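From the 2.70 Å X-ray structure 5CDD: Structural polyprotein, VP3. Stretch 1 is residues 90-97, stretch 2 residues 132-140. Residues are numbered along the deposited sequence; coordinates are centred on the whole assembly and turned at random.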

# COMPACT_ATOMS: atom_id res chain seq x y z
N VAL B 90 -8.90 -63.53 20.50
CA VAL B 90 -8.77 -62.33 21.31
C VAL B 90 -7.99 -61.33 20.46
O VAL B 90 -6.85 -61.57 20.08
CB VAL B 90 -7.99 -62.58 22.62
CG1 VAL B 90 -7.95 -61.31 23.44
CG2 VAL B 90 -8.65 -63.70 23.41
N ILE B 91 -8.63 -60.20 20.15
CA ILE B 91 -7.99 -59.18 19.32
C ILE B 91 -7.79 -57.85 20.02
O ILE B 91 -8.76 -57.19 20.41
CB ILE B 91 -8.82 -58.93 18.04
CG1 ILE B 91 -9.00 -60.25 17.28
CG2 ILE B 91 -8.12 -57.91 17.16
CD1 ILE B 91 -9.88 -60.13 16.06
N PRO B 92 -6.53 -57.43 20.20
CA PRO B 92 -6.25 -56.15 20.86
C PRO B 92 -6.79 -55.02 19.99
O PRO B 92 -6.37 -54.85 18.84
CB PRO B 92 -4.73 -56.13 20.95
CG PRO B 92 -4.37 -57.57 21.03
CD PRO B 92 -5.28 -58.19 20.00
N VAL B 93 -7.72 -54.24 20.53
CA VAL B 93 -8.30 -53.13 19.78
C VAL B 93 -7.33 -51.95 19.78
O VAL B 93 -7.08 -51.35 20.82
CB VAL B 93 -9.64 -52.68 20.40
CG1 VAL B 93 -10.18 -51.47 19.66
CG2 VAL B 93 -10.64 -53.82 20.34
N GLY B 94 -6.78 -51.64 18.61
CA GLY B 94 -5.85 -50.53 18.52
C GLY B 94 -5.24 -50.42 17.13
O GLY B 94 -5.17 -51.41 16.40
N MET B 95 -4.80 -49.22 16.77
CA MET B 95 -4.22 -48.99 15.46
C MET B 95 -2.84 -49.63 15.29
O MET B 95 -2.52 -50.13 14.21
CB MET B 95 -4.14 -47.48 15.19
CG MET B 95 -4.12 -47.12 13.71
SD MET B 95 -4.46 -45.37 13.41
CE MET B 95 -2.88 -44.80 12.81
N PRO B 96 -2.00 -49.61 16.34
CA PRO B 96 -0.66 -50.21 16.26
C PRO B 96 -0.73 -51.72 15.99
O PRO B 96 -1.78 -52.34 16.16
CB PRO B 96 -0.06 -49.91 17.63
CG PRO B 96 -0.74 -48.65 18.03
CD PRO B 96 -2.17 -48.91 17.63
N CYS B 97 0.39 -52.30 15.58
CA CYS B 97 0.42 -53.73 15.30
C CYS B 97 0.62 -54.51 16.60
O CYS B 97 1.36 -54.08 17.48
CB CYS B 97 1.55 -54.06 14.32
SG CYS B 97 1.33 -55.65 13.49
N TYR B 132 1.96 -41.15 19.01
CA TYR B 132 0.67 -41.46 19.60
C TYR B 132 -0.42 -41.44 18.54
O TYR B 132 -0.29 -40.78 17.52
CB TYR B 132 0.32 -40.45 20.70
CG TYR B 132 1.46 -40.12 21.63
CD1 TYR B 132 2.26 -39.00 21.41
CD2 TYR B 132 1.76 -40.94 22.72
CE1 TYR B 132 3.32 -38.69 22.26
CE2 TYR B 132 2.83 -40.65 23.57
CZ TYR B 132 3.60 -39.52 23.33
OH TYR B 132 4.65 -39.22 24.17
N TRP B 133 -1.50 -42.17 18.80
CA TRP B 133 -2.61 -42.25 17.87
C TRP B 133 -3.96 -42.10 18.56
O TRP B 133 -4.06 -42.08 19.79
CB TRP B 133 -2.60 -43.60 17.14
CG TRP B 133 -2.84 -44.77 18.05
CD1 TRP B 133 -1.91 -45.41 18.81
CD2 TRP B 133 -4.10 -45.40 18.32
NE1 TRP B 133 -2.52 -46.40 19.55
CE2 TRP B 133 -3.86 -46.42 19.27
CE3 TRP B 133 -5.41 -45.20 17.86
CZ2 TRP B 133 -4.88 -47.24 19.77
CZ3 TRP B 133 -6.42 -46.01 18.36
CH2 TRP B 133 -6.15 -47.02 19.30
N ARG B 134 -5.00 -42.01 17.74
CA ARG B 134 -6.38 -41.87 18.20
C ARG B 134 -7.24 -42.16 16.98
O ARG B 134 -7.11 -41.49 15.95
CB ARG B 134 -6.64 -40.45 18.70
CG ARG B 134 -8.06 -40.23 19.20
CD ARG B 134 -8.33 -38.76 19.44
NE ARG B 134 -9.70 -38.54 19.90
CZ ARG B 134 -10.12 -38.76 21.14
NH1 ARG B 134 -9.28 -39.21 22.06
NH2 ARG B 134 -11.39 -38.54 21.46
N ALA B 135 -8.11 -43.16 17.07
CA ALA B 135 -8.96 -43.50 15.94
C ALA B 135 -10.07 -44.49 16.26
O ALA B 135 -10.11 -45.07 17.35
CB ALA B 135 -8.10 -44.04 14.80
N THR B 136 -10.96 -44.67 15.30
CA THR B 136 -12.07 -45.61 15.43
C THR B 136 -11.62 -46.87 14.70
O THR B 136 -11.46 -46.87 13.48
CB THR B 136 -13.34 -45.07 14.76
OG1 THR B 136 -13.79 -43.90 15.45
CG2 THR B 136 -14.44 -46.11 14.78
N MET B 137 -11.40 -47.94 15.46
CA MET B 137 -10.96 -49.20 14.87
C MET B 137 -12.10 -49.98 14.27
O MET B 137 -13.13 -50.19 14.91
CB MET B 137 -10.24 -50.04 15.92
CG MET B 137 -9.01 -49.36 16.50
SD MET B 137 -7.94 -48.68 15.21
CE MET B 137 -7.43 -50.17 14.36
N CYS B 138 -11.92 -50.43 13.03
CA CYS B 138 -12.95 -51.19 12.34
C CYS B 138 -12.48 -52.60 12.04
O CYS B 138 -11.34 -52.82 11.62
CB CYS B 138 -13.34 -50.48 11.04
SG CYS B 138 -13.96 -48.82 11.30
N TYR B 139 -13.37 -53.56 12.26
CA TYR B 139 -13.07 -54.97 12.03
C TYR B 139 -14.24 -55.64 11.32
O TYR B 139 -15.39 -55.46 11.70
CB TYR B 139 -12.84 -55.66 13.38
CG TYR B 139 -11.73 -55.04 14.20
CD1 TYR B 139 -10.39 -55.32 13.94
CD2 TYR B 139 -12.03 -54.15 15.24
CE1 TYR B 139 -9.37 -54.73 14.68
CE2 TYR B 139 -11.01 -53.55 15.99
CZ TYR B 139 -9.68 -53.85 15.70
OH TYR B 139 -8.67 -53.26 16.43
N ARG B 140 -13.94 -56.41 10.27
CA ARG B 140 -14.97 -57.13 9.54
C ARG B 140 -14.73 -58.61 9.77
O ARG B 140 -13.65 -59.12 9.45
CB ARG B 140 -14.92 -56.81 8.05
CG ARG B 140 -16.00 -57.50 7.23
CD ARG B 140 -16.23 -56.80 5.90
NE ARG B 140 -15.04 -56.81 5.05
CZ ARG B 140 -14.71 -57.80 4.22
NH1 ARG B 140 -15.49 -58.86 4.11
NH2 ARG B 140 -13.61 -57.71 3.49

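The indole of Trp133 serves as a platform for a bend in the other chain segment: Met95 and Pro96, consecutive residues, lie over one face of it, each above a different ring. Met95 CB sits 4.0 Å from the centroid of the six-membered ring of Trp133, 22° off the normal, and Pro96 CD sits 3.5 Å from the centroid of the five-membered ring of Trp133, 29° off the normal. Both are CH-pi contacts, in which weakly polarized C-H groups meet the electron-rich aromatic face. Proline suits this place because its CD methylene, bonded to the electron-withdrawing nitrogen, is a good partner for indole. Trp133 NE1 is hydrogen-bonded elsewhere in the structure; its N-H lies in the ring plane, so packing over the face and this bond are compatible.

Glycine precedes this pair. Gly94 CA lies 3.6 Å from Trp133 CH2, and an ideal CB on Gly94 would come within a tight 3.5 Å of Trp133 CZ2; the absent side chain lets the backbone pass close to the indole.

Along the strand 132-140, alternation turns the CA-to-CB bonds of Trp133, Ala135, Met137 and Tyr139 toward residues 90-97, while those of Arg134 and Thr136 point away. Met95 has a long apolar side chain: its CB meets Trp133 and Met137, while its SD lies 4.1 Å from the CB of small Ala135. Met137, flexible and apolar, adopts three m torsions and reaches both Met95 and Val93, its SD 4.0 Å from Met95 CB and its CG 4.0 Å from Val93 CG1.

Tyr139 combines apolar and polar roles. Val93 and Ile91 bring apolar branches to its ring: Val93 CG1 packs at the edge, 4.3 Å from Tyr139 CE2, and Ile91 CG2 lies 4.2 Å from Tyr139 CE1. Gly94 N donates a weak hydrogen bond to Tyr139 OH (3.3 Å, 150°), the only one between the stretches, so the contact rests mainly on apolar packing.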